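Local structure of kappa-carrageenase (Pseudoalteromonas carrageenovora, 1DYP) at residues A[117-123]-A[135-141]; A[153-157]-A[204-208]; A[175-180]-A[215-221]. The protein catalyses the endohydrolysis of (1->4)-beta-D-linkages between D-galactose 4-sulfate and 3,6-anhydro-D-galactose in kappa-carrageenans. The protein carries 1 engineered substitution. The contacts are given in a common frame with arbitrary orientation. Numbering follows the deposited sequence.

In the fold
The chain is the GH16 catalytic domain, and its three contacts adjoin one another next to the catalytic strand. Interaction 1 carries the nucleophile E137 and the active-site residue D139. The E137 side chain is about 5 Å from a bound cadmium ion, and H157 of interaction 2 is a cadmium ligand. Interaction 2 lies about 11 Å from interaction 1, centre to centre, and W206 NE1 is 2.8 Å from D139 O. Interaction 3 is centred about 8 Å from interaction 2. Probable hydrogen bonds join it to interaction 2 (H179 ND1 to D155 OD1, 2.6 Å) and to interaction 1 (Y220 O to S136 OG, 2.7 Å). The W221 side chain is about 5 Å from that of E137.

Interaction 1: A[117-123]-A[135-141]; sequences FWMYSTI and YSEIDVV
F117 (chi1 t) lays one ring face on V140 CG2, a CH-pi contact 4.0 Å from the ring centroid. Strands 117-120 and 135-139 run antiparallel (170°), axes 4.7 Å apart. M119 and I138 form a hydrogen-bonded pair, M119 N to I138 O and I138 N to M119 O both 2.9 Å. Pairs W118-D139 and Y120-E137 are non-hydrogen-bonded. S121 N donates to S136 O and S136 N to S121 OG, both 3.0 Å. The register shifts by one between F117 and W118, and the chain turns a corner at V140 (phi/psi -61/-45). V140 and V141 thus both face F117: V141 N to F117 O is 3.1 Å, F117 N to V141 O 3.0 Å, and V140 N to F117 O weak at 2.8 Å. W118, Y120, E137 and D139 share one face, where Y135 OH donates to E137 OE1 (2.6 Å) and E137 OE2 is 2.5 Å from D139 OD1. This classic beta bulge lies within the E-x-D-x-x-E motif of the bulged GH16 enzymes, between D139 and the proton donor E142.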
loop_
_atom_site.group_PDB
_atom_site.type_symbol
_atom_site.label_atom_id
_atom_site.label_comp_id
_atom_site.label_asym_id
_atom_site.label_seq_id
_atom_site.Cartn_x
_atom_site.Cartn_y
_atom_site.Cartn_z
ATOM N N PHE A 117 -1.325 3.346 -0.454
ATOM C CA PHE A 117 -1.755 3.160 -1.829
ATOM C C PHE A 117 -0.542 2.433 -2.385
ATOM O O PHE A 117 0.563 2.975 -2.420
ATOM C CB PHE A 117 -1.981 4.510 -2.515
ATOM C CG PHE A 117 -2.320 4.406 -3.977
ATOM C CD1 PHE A 117 -3.116 3.369 -4.460
ATOM C CD2 PHE A 117 -1.862 5.366 -4.868
ATOM C CE1 PHE A 117 -3.449 3.291 -5.812
ATOM C CE2 PHE A 117 -2.187 5.303 -6.219
ATOM C CZ PHE A 117 -2.983 4.263 -6.694
ATOM N N TRP A 118 -0.747 1.190 -2.793
ATOM C CA TRP A 118 0.356 0.375 -3.264
ATOM C C TRP A 118 -0.131 -0.754 -4.151
ATOM O O TRP A 118 -1.318 -0.863 -4.445
ATOM C CB TRP A 118 1.090 -0.200 -2.046
ATOM C CG TRP A 118 0.186 -0.965 -1.102
ATOM C CD1 TRP A 118 -0.953 -0.508 -0.505
ATOM C CD2 TRP A 118 0.358 -2.315 -0.652
ATOM N NE1 TRP A 118 -1.506 -1.489 0.287
ATOM C CE2 TRP A 118 -0.720 -2.608 0.214
ATOM C CE3 TRP A 118 1.318 -3.304 -0.894
ATOM C CZ2 TRP A 118 -0.866 -3.851 0.838
ATOM C CZ3 TRP A 118 1.173 -4.545 -0.270
ATOM C CH2 TRP A 118 0.088 -4.803 0.585
HETATM N N MSE A 119 0.800 -1.585 -4.590
HETATM C CA MSE A 119 0.457 -2.727 -5.420
HETATM C C MSE A 119 1.471 -3.817 -5.130
HETATM O O MSE A 119 2.648 -3.540 -4.878
HETATM C CB MSE A 119 0.457 -2.348 -6.909
HETATM C CG MSE A 119 1.782 -1.836 -7.456
HETATM SE SE MSE A 119 1.593 -1.091 -9.236
HETATM C CE MSE A 119 1.255 0.750 -8.730
ATOM N N TYR A 120 1.012 -5.059 -5.135
ATOM C CA TYR A 120 1.907 -6.160 -4.848
ATOM C C TYR A 120 1.496 -7.409 -5.586
ATOM O O TYR A 120 0.329 -7.592 -5.932
ATOM C CB TYR A 120 1.953 -6.438 -3.338
ATOM C CG TYR A 120 0.670 -6.976 -2.735
ATOM C CD1 TYR A 120 -0.486 -6.194 -2.674
ATOM C CD2 TYR A 120 0.627 -8.256 -2.182
ATOM C CE1 TYR A 120 -1.648 -6.672 -2.069
ATOM C CE2 TYR A 120 -0.528 -8.745 -1.578
ATOM C CZ TYR A 120 -1.660 -7.949 -1.521
ATOM O OH TYR A 120 -2.798 -8.430 -0.906
ATOM N N SER A 121 2.478 -8.267 -5.820
ATOM C CA SER A 121 2.256 -9.515 -6.523
ATOM C C SER A 121 2.149 -10.650 -5.528
ATOM O O SER A 121 2.304 -10.464 -4.321
ATOM C CB SER A 121 3.434 -9.805 -7.451
ATOM O OG SER A 121 4.589 -10.137 -6.690
ATOM N N THR A 122 1.859 -11.830 -6.055
ATOM C CA THR A 122 1.802 -13.023 -5.239
ATOM C C THR A 122 3.277 -13.381 -5.108
ATOM O O THR A 122 4.114 -12.840 -5.837
ATOM C CB THR A 122 1.082 -14.151 -5.980
ATOM O OG1 THR A 122 1.577 -14.216 -7.323
ATOM C CG2 THR A 122 -0.415 -13.905 -6.004
ATOM N N ILE A 123 3.606 -14.267 -4.177
ATOM C CA ILE A 123 4.990 -14.678 -4.005
ATOM C C ILE A 123 5.133 -16.031 -4.689
ATOM O O ILE A 123 4.429 -16.980 -4.344
ATOM C CB ILE A 123 5.359 -14.814 -2.513
ATOM C CG1 ILE A 123 5.196 -13.459 -1.817
ATOM C CG2 ILE A 123 6.793 -15.318 -2.374
ATOM C CD1 ILE A 123 5.476 -13.491 -0.329
ATOM N N TYR A 135 8.840 -11.789 -5.828
ATOM C CA TYR A 135 7.829 -10.874 -5.314
ATOM C C TYR A 135 8.158 -9.433 -5.670
ATOM O O TYR A 135 9.304 -9.004 -5.546
ATOM C CB TYR A 135 7.754 -11.019 -3.789
ATOM C CG TYR A 135 6.835 -10.038 -3.096
ATOM C CD1 TYR A 135 5.450 -10.145 -3.220
ATOM C CD2 TYR A 135 7.351 -9.007 -2.309
ATOM C CE1 TYR A 135 4.599 -9.249 -2.574
ATOM C CE2 TYR A 135 6.506 -8.104 -1.658
ATOM C CZ TYR A 135 5.133 -8.233 -1.796
ATOM O OH TYR A 135 4.288 -7.353 -1.159
ATOM N N SER A 136 7.145 -8.693 -6.114
ATOM C CA SER A 136 7.306 -7.286 -6.471
ATOM C C SER A 136 6.236 -6.460 -5.768
ATOM O O SER A 136 5.056 -6.811 -5.788
ATOM C CB SER A 136 7.161 -7.080 -7.981
ATOM O OG SER A 136 8.157 -7.774 -8.709
ATOM N N GLU A 137 6.652 -5.358 -5.156
ATOM C CA GLU A 137 5.726 -4.472 -4.464
ATOM C C GLU A 137 6.131 -3.027 -4.685
ATOM O O GLU A 137 7.271 -2.648 -4.421
ATOM C CB GLU A 137 5.728 -4.758 -2.959
ATOM C CG GLU A 137 4.809 -3.843 -2.148
ATOM C CD GLU A 137 4.985 -4.016 -0.650
ATOM O OE1 GLU A 137 5.340 -5.132 -0.220
ATOM O OE2 GLU A 137 4.757 -3.044 0.103
ATOM N N ILE A 138 5.201 -2.228 -5.195
ATOM C CA ILE A 138 5.459 -0.811 -5.405
ATOM C C ILE A 138 4.513 -0.052 -4.489
ATOM O O ILE A 138 3.295 -0.198 -4.578
ATOM C CB ILE A 138 5.200 -0.369 -6.861
ATOM C CG1 ILE A 138 6.175 -1.076 -7.806
ATOM C CG2 ILE A 138 5.378 1.149 -6.970
ATOM C CD1 ILE A 138 6.012 -0.699 -9.276
ATOM N N ASP A 139 5.078 0.743 -3.591
ATOM C CA ASP A 139 4.267 1.515 -2.663
ATOM C C ASP A 139 4.181 2.940 -3.186
ATOM O O ASP A 139 5.154 3.691 -3.121
ATOM C CB ASP A 139 4.912 1.466 -1.284
ATOM C CG ASP A 139 5.162 0.047 -0.834
ATOM O OD1 ASP A 139 4.173 -0.684 -0.622
ATOM O OD2 ASP A 139 6.343 -0.344 -0.721
ATOM N N VAL A 140 3.020 3.308 -3.721
ATOM C CA VAL A 140 2.848 4.652 -4.265
ATOM C C VAL A 140 3.052 5.644 -3.133
ATOM O O VAL A 140 3.738 6.654 -3.287
ATOM C CB VAL A 140 1.458 4.827 -4.886
ATOM C CG1 VAL A 140 1.347 6.210 -5.520
ATOM C CG2 VAL A 140 1.226 3.743 -5.929
ATOM N N VAL A 141 2.447 5.348 -1.992
ATOM C CA VAL A 141 2.622 6.173 -0.812
ATOM C C VAL A 141 2.184 5.427 0.436
ATOM O O VAL A 141 1.257 4.620 0.407
ATOM C CB VAL A 141 1.827 7.512 -0.882
ATOM C CG1 VAL A 141 0.325 7.249 -0.865
ATOM C CG2 VAL A 141 2.218 8.396 0.296
#

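Interaction 2: A[153-157]-A[204-208]; sequences DHDLH and ITWYV
This is sheet-to-sheet packing in the buried interior of the GH16 beta-sandwich (jelly roll). Segment 153-157, whose strand is interrupted at H154 and D155, belongs to the sheet of the catalytic strand 133-139, and strand 204-208 to the facing layer. The touching parts run 158° apart, without hydrogen bonds between them. H154 and W206 lie closest along the backbone, at CA-CA 6.9 Å. I204, W206 and V208 point toward the other layer, while T205 and Y207 do not. The W206 indole (chi1 m, chi2 -104°) is the main wedge. H154 CB sits over its five-membered ring, 3.6 Å from the centroid, a CH-pi contact. The ring planes meet obliquely at 66°. The indole NE1 bonds D139 O, H154 ND1 bonds V140 O, and H154 NE2 bonds S152 OG. H154 CE1 meets V208 CG2 at 3.5 Å. L156 (chi1 m, chi2 t) brings CD2 to 3.9 Å from I204 CD1, and the same L156 CD2 lies at the indole edge, 3.5 Å from W206 CZ2.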
loop_
_atom_site.group_PDB
_atom_site.type_symbol
_atom_site.label_atom_id
_atom_site.label_comp_id
_atom_site.label_asym_id
_atom_site.label_seq_id
_atom_site.Cartn_x
_atom_site.Cartn_y
_atom_site.Cartn_z
ATOM N N ASP A 153 6.375 8.081 2.855
ATOM C CA ASP A 153 7.250 7.098 2.231
ATOM C C ASP A 153 6.701 6.664 0.872
ATOM O O ASP A 153 5.500 6.491 0.696
ATOM C CB ASP A 153 7.410 5.884 3.138
ATOM C CG ASP A 153 8.065 6.237 4.442
ATOM O OD1 ASP A 153 9.169 6.819 4.413
ATOM O OD2 ASP A 153 7.473 5.938 5.491
ATOM N N HIS A 154 7.595 6.499 -0.095
ATOM C CA HIS A 154 7.239 6.097 -1.457
ATOM C C HIS A 154 8.297 5.049 -1.725
ATOM O O HIS A 154 9.324 5.315 -2.349
ATOM C CB HIS A 154 7.365 7.324 -2.356
ATOM C CG HIS A 154 6.650 8.527 -1.813
ATOM N ND1 HIS A 154 5.318 8.777 -2.058
ATOM C CD2 HIS A 154 7.059 9.506 -0.972
ATOM C CE1 HIS A 154 4.932 9.852 -1.390
ATOM N NE2 HIS A 154 5.972 10.310 -0.721
ATOM N N ASP A 155 8.037 3.855 -1.199
ATOM C CA ASP A 155 8.983 2.750 -1.264
ATOM C C ASP A 155 8.727 1.579 -2.214
ATOM O O ASP A 155 7.733 1.524 -2.955
ATOM C CB ASP A 155 9.145 2.178 0.142
ATOM C CG ASP A 155 9.615 3.208 1.136
ATOM O OD1 ASP A 155 10.314 4.150 0.706
ATOM O OD2 ASP A 155 9.300 3.081 2.336
ATOM N N LEU A 156 9.652 0.626 -2.154
ATOM C CA LEU A 156 9.619 -0.597 -2.947
ATOM C C LEU A 156 10.041 -1.769 -2.066
ATOM O O LEU A 156 10.901 -1.627 -1.197
ATOM C CB LEU A 156 10.601 -0.500 -4.113
ATOM C CG LEU A 156 10.395 0.595 -5.158
ATOM C CD1 LEU A 156 11.588 0.605 -6.099
ATOM C CD2 LEU A 156 9.102 0.350 -5.926
ATOM N N HIS A 157 9.419 -2.922 -2.294
ATOM C CA HIS A 157 9.746 -4.145 -1.571
ATOM C C HIS A 157 9.844 -5.240 -2.622
ATOM O O HIS A 157 9.148 -5.192 -3.634
ATOM C CB HIS A 157 8.649 -4.531 -0.577
ATOM C CG HIS A 157 8.470 -3.561 0.549
ATOM N ND1 HIS A 157 7.906 -2.315 0.380
ATOM C CD2 HIS A 157 8.756 -3.669 1.868
ATOM C CE1 HIS A 157 7.849 -1.698 1.547
ATOM N NE2 HIS A 157 8.358 -2.499 2.467
ATOM N N ILE A 204 10.658 4.025 -12.242
ATOM C CA ILE A 204 9.500 4.176 -11.376
ATOM C C ILE A 204 9.643 5.595 -10.834
ATOM O O ILE A 204 10.667 5.942 -10.240
ATOM C CB ILE A 204 9.511 3.160 -10.216
ATOM C CG1 ILE A 204 9.606 1.740 -10.778
ATOM C CG2 ILE A 204 8.234 3.303 -9.384
ATOM C CD1 ILE A 204 9.772 0.671 -9.724
ATOM N N THR A 205 8.629 6.419 -11.071
ATOM C CA THR A 205 8.645 7.810 -10.642
ATOM C C THR A 205 7.415 8.109 -9.799
ATOM O O THR A 205 6.289 7.872 -10.226
ATOM C CB THR A 205 8.660 8.748 -11.860
ATOM O OG1 THR A 205 9.768 8.404 -12.700
ATOM C CG2 THR A 205 8.786 10.206 -11.420
ATOM N N TRP A 206 7.643 8.636 -8.600
ATOM C CA TRP A 206 6.562 8.950 -7.669
ATOM C C TRP A 206 6.202 10.429 -7.664
ATOM O O TRP A 206 7.070 11.292 -7.802
ATOM C CB TRP A 206 6.956 8.545 -6.250
ATOM C CG TRP A 206 7.021 7.068 -5.976
ATOM C CD1 TRP A 206 6.105 6.331 -5.282
ATOM C CD2 TRP A 206 8.111 6.177 -6.268
ATOM N NE1 TRP A 206 6.560 5.048 -5.105
ATOM C CE2 TRP A 206 7.788 4.923 -5.700
ATOM C CE3 TRP A 206 9.331 6.317 -6.945
ATOM C CZ2 TRP A 206 8.642 3.814 -5.785
ATOM C CZ3 TRP A 206 10.186 5.207 -7.029
ATOM C CH2 TRP A 206 9.833 3.977 -6.449
ATOM N N TYR A 207 4.917 10.708 -7.469
ATOM C CA TYR A 207 4.413 12.076 -7.453
ATOM C C TYR A 207 3.496 12.354 -6.272
ATOM O O TYR A 207 2.777 11.475 -5.808
ATOM C CB TYR A 207 3.607 12.371 -8.720
ATOM C CG TYR A 207 4.333 12.148 -10.024
ATOM C CD1 TYR A 207 4.550 10.861 -10.515
ATOM C CD2 TYR A 207 4.792 13.228 -10.774
ATOM C CE1 TYR A 207 5.206 10.657 -11.728
ATOM C CE2 TYR A 207 5.453 13.035 -11.991
ATOM C CZ TYR A 207 5.654 11.749 -12.459
ATOM O OH TYR A 207 6.295 11.554 -13.660
ATOM N N VAL A 208 3.529 13.594 -5.798
ATOM C CA VAL A 208 2.655 14.046 -4.721
ATOM C C VAL A 208 2.197 15.435 -5.150
ATOM O O VAL A 208 3.007 16.350 -5.286
ATOM C CB VAL A 208 3.376 14.135 -3.365
ATOM C CG1 VAL A 208 2.434 14.728 -2.318
ATOM C CG2 VAL A 208 3.818 12.749 -2.917
#

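Interaction 3: A[175-180]-A[215-221]; sequences PQTNHN and EKDNLYW. With CD (cadmium ion), chain B.
The ammonium group of K216 gathers the carbonyl oxygens of P175 and Q176 in the one-turn helix 175-178, and that of H179 just after it. K216 points toward the turn; its side chain bends at chi1 and chi2 (both m), then runs extended through chi3 and chi4 (t). NZ donates to Q176 O (2.8 Å), H179 O (2.8 Å) and, at longer range, P175 O (3.3 Å). P175 O also accepts from H179 N (2.9 Å), the i to i+4 bond of the turn. Water 2 donates to E215 O (2.8 Å) and N180 OD1 (3.3 Å) and accepts from K216 NZ (2.9 Å). N180 OD1 also takes a weak bond from E215 N (3.4 Å). Water 1 links T177 O and D217 O, 2.9 Å from each. T177 OG1 donates to N178 OD1 (2.7 Å). W221 N to N218 OD1 (2.8 Å) makes an Asx motif; N218 ND2 adds bonds to W221 O (3.0 Å) and T200 O. T177 CG2 is 4.0 Å from L219 CD1. E215 OE1 and OE2 and water 3, each 2.4 Å from CD, bind cadmium with two ligand atoms from elsewhere. D217 OD1 salt-bridges K203 NZ. N178 ND2 bonds L156 O and N180 ND2 bonds H154 O, both on strand 151-162; strand 211-217 pairs with 203-208, and W221 packs between L156, I204 and I138, its NE1 bonded to H157 O.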
loop_
_atom_site.group_PDB
_atom_site.type_symbol
_atom_site.label_atom_id
_atom_site.label_comp_id
_atom_site.label_asym_id
_atom_site.label_seq_id
_atom_site.Cartn_x
_atom_site.Cartn_y
_atom_site.Cartn_z
ATOM N N PRO A 175 17.929 1.198 1.102
ATOM C CA PRO A 175 17.378 2.519 0.795
ATOM C C PRO A 175 17.684 3.099 -0.583
ATOM O O PRO A 175 16.828 3.733 -1.195
ATOM C CB PRO A 175 17.928 3.390 1.924
ATOM C CG PRO A 175 19.237 2.750 2.222
ATOM C CD PRO A 175 18.897 1.282 2.211
ATOM N N GLN A 176 18.897 2.886 -1.080
ATOM C CA GLN A 176 19.261 3.443 -2.374
ATOM C C GLN A 176 18.385 2.931 -3.513
ATOM O O GLN A 176 18.049 3.681 -4.424
ATOM C CB GLN A 176 20.737 3.171 -2.668
ATOM C CG GLN A 176 21.229 3.762 -3.975
ATOM C CD GLN A 176 22.739 3.862 -4.027
ATOM O OE1 GLN A 176 23.317 4.873 -3.624
ATOM N NE2 GLN A 176 23.387 2.808 -4.508
ATOM N N THR A 177 18.002 1.663 -3.453
ATOM C CA THR A 177 17.165 1.090 -4.499
ATOM C C THR A 177 15.695 0.992 -4.121
ATOM O O THR A 177 14.831 0.965 -4.997
ATOM C CB THR A 177 17.624 -0.335 -4.874
ATOM O OG1 THR A 177 17.811 -1.102 -3.676
ATOM C CG2 THR A 177 18.917 -0.294 -5.669
ATOM N N ASN A 178 15.406 0.959 -2.823
ATOM C CA ASN A 178 14.029 0.778 -2.371
ATOM C C ASN A 178 13.347 1.872 -1.552
ATOM O O ASN A 178 12.173 1.727 -1.212
ATOM C CB ASN A 178 13.938 -0.528 -1.574
ATOM C CG ASN A 178 14.291 -1.751 -2.401
ATOM O OD1 ASN A 178 15.303 -1.776 -3.102
ATOM N ND2 ASN A 178 13.461 -2.782 -2.308
ATOM N N HIS A 179 14.043 2.955 -1.227
ATOM C CA HIS A 179 13.413 3.993 -0.418
ATOM C C HIS A 179 13.429 5.404 -0.976
ATOM O O HIS A 179 14.440 5.873 -1.496
ATOM C CB HIS A 179 14.041 4.019 0.984
ATOM C CG HIS A 179 13.495 5.095 1.878
ATOM N ND1 HIS A 179 12.149 5.224 2.150
ATOM C CD2 HIS A 179 14.116 6.071 2.584
ATOM C CE1 HIS A 179 11.965 6.232 2.986
ATOM N NE2 HIS A 179 13.141 6.762 3.266
ATOM N N ASN A 180 12.283 6.065 -0.859
ATOM C CA ASN A 180 12.125 7.459 -1.256
ATOM C C ASN A 180 11.390 8.100 -0.093
ATOM O O ASN A 180 10.189 7.890 0.072
ATOM C CB ASN A 180 11.263 7.624 -2.513
ATOM C CG ASN A 180 11.924 7.099 -3.763
ATOM O OD1 ASN A 180 12.909 7.656 -4.255
ATOM N ND2 ASN A 180 11.376 6.018 -4.296
ATOM N N GLU A 215 12.239 8.549 -7.491
ATOM C CA GLU A 215 12.562 7.902 -8.757
ATOM C C GLU A 215 13.585 6.820 -8.485
ATOM O O GLU A 215 14.562 7.038 -7.765
ATOM C CB GLU A 215 13.139 8.866 -9.804
ATOM C CG GLU A 215 13.412 8.124 -11.130
ATOM C CD GLU A 215 14.121 8.952 -12.189
ATOM O OE1 GLU A 215 14.886 9.863 -11.832
ATOM O OE2 GLU A 215 13.927 8.663 -13.389
ATOM N N LYS A 216 13.346 5.653 -9.067
ATOM C CA LYS A 216 14.235 4.512 -8.917
ATOM C C LYS A 216 14.253 3.769 -10.236
ATOM O O LYS A 216 13.360 3.938 -11.064
ATOM C CB LYS A 216 13.711 3.546 -7.851
ATOM C CG LYS A 216 13.565 4.114 -6.454
ATOM C CD LYS A 216 14.906 4.462 -5.845
ATOM C CE LYS A 216 14.732 4.895 -4.399
ATOM N NZ LYS A 216 15.981 5.474 -3.820
ATOM N N ASP A 217 15.273 2.949 -10.443
ATOM C CA ASP A 217 15.317 2.155 -11.655
ATOM C C ASP A 217 14.444 0.945 -11.374
ATOM O O ASP A 217 14.433 0.422 -10.255
ATOM C CB ASP A 217 16.747 1.736 -11.967
ATOM C CG ASP A 217 17.562 2.876 -12.523
ATOM O OD1 ASP A 217 17.235 3.334 -13.637
ATOM O OD2 ASP A 217 18.516 3.315 -11.851
ATOM N N ASN A 218 13.684 0.511 -12.371
ATOM C CA ASN A 218 12.819 -0.636 -12.164
ATOM C C ASN A 218 13.625 -1.909 -12.349
ATOM O O ASN A 218 13.644 -2.496 -13.432
ATOM C CB ASN A 218 11.646 -0.629 -13.138
ATOM C CG ASN A 218 10.632 -1.695 -12.806
ATOM O OD1 ASN A 218 10.923 -2.610 -12.037
ATOM N ND2 ASN A 218 9.442 -1.592 -13.381
ATOM N N LEU A 219 14.286 -2.324 -11.277
ATOM C CA LEU A 219 15.116 -3.516 -11.297
ATOM C C LEU A 219 14.336 -4.787 -11.020
ATOM O O LEU A 219 14.540 -5.807 -11.685
ATOM C CB LEU A 219 16.221 -3.397 -10.246
ATOM C CG LEU A 219 17.130 -2.169 -10.300
ATOM C CD1 LEU A 219 18.028 -2.156 -9.075
ATOM C CD2 LEU A 219 17.951 -2.189 -11.577
ATOM N N TYR A 220 13.435 -4.719 -10.046
ATOM C CA TYR A 220 12.683 -5.897 -9.627
ATOM C C TYR A 220 11.172 -5.728 -9.535
ATOM O O TYR A 220 10.526 -6.420 -8.753
ATOM C CB TYR A 220 13.199 -6.341 -8.256
ATOM C CG TYR A 220 14.704 -6.316 -8.134
ATOM C CD1 TYR A 220 15.498 -7.128 -8.939
ATOM C CD2 TYR A 220 15.338 -5.473 -7.218
ATOM C CE1 TYR A 220 16.884 -7.105 -8.839
ATOM C CE2 TYR A 220 16.729 -5.444 -7.110
ATOM C CZ TYR A 220 17.493 -6.264 -7.925
ATOM O OH TYR A 220 18.866 -6.257 -7.827
ATOM N N TRP A 221 10.603 -4.836 -10.336
ATOM C CA TRP A 221 9.168 -4.610 -10.267
ATOM C C TRP A 221 8.468 -4.745 -11.616
ATOM O O TRP A 221 7.831 -3.812 -12.108
ATOM C CB TRP A 221 8.927 -3.239 -9.620
ATOM C CG TRP A 221 9.529 -3.208 -8.244
ATOM C CD1 TRP A 221 8.967 -3.694 -7.097
ATOM C CD2 TRP A 221 10.874 -2.842 -7.902
ATOM N NE1 TRP A 221 9.880 -3.670 -6.069
ATOM C CE2 TRP A 221 11.059 -3.152 -6.537
ATOM C CE3 TRP A 221 11.943 -2.288 -8.622
ATOM C CZ2 TRP A 221 12.272 -2.931 -5.874
ATOM C CZ3 TRP A 221 13.150 -2.065 -7.961
ATOM C CH2 TRP A 221 13.303 -2.388 -6.600
HETATM CD CD CD B . 15.846 9.855 -14.053
HETATM O O HOH W 1 15.650 0.378 -7.678
HETATM O O HOH W 2 15.944 7.871 -5.425
HETATM O O HOH W 3 14.449 11.664 -14.622
#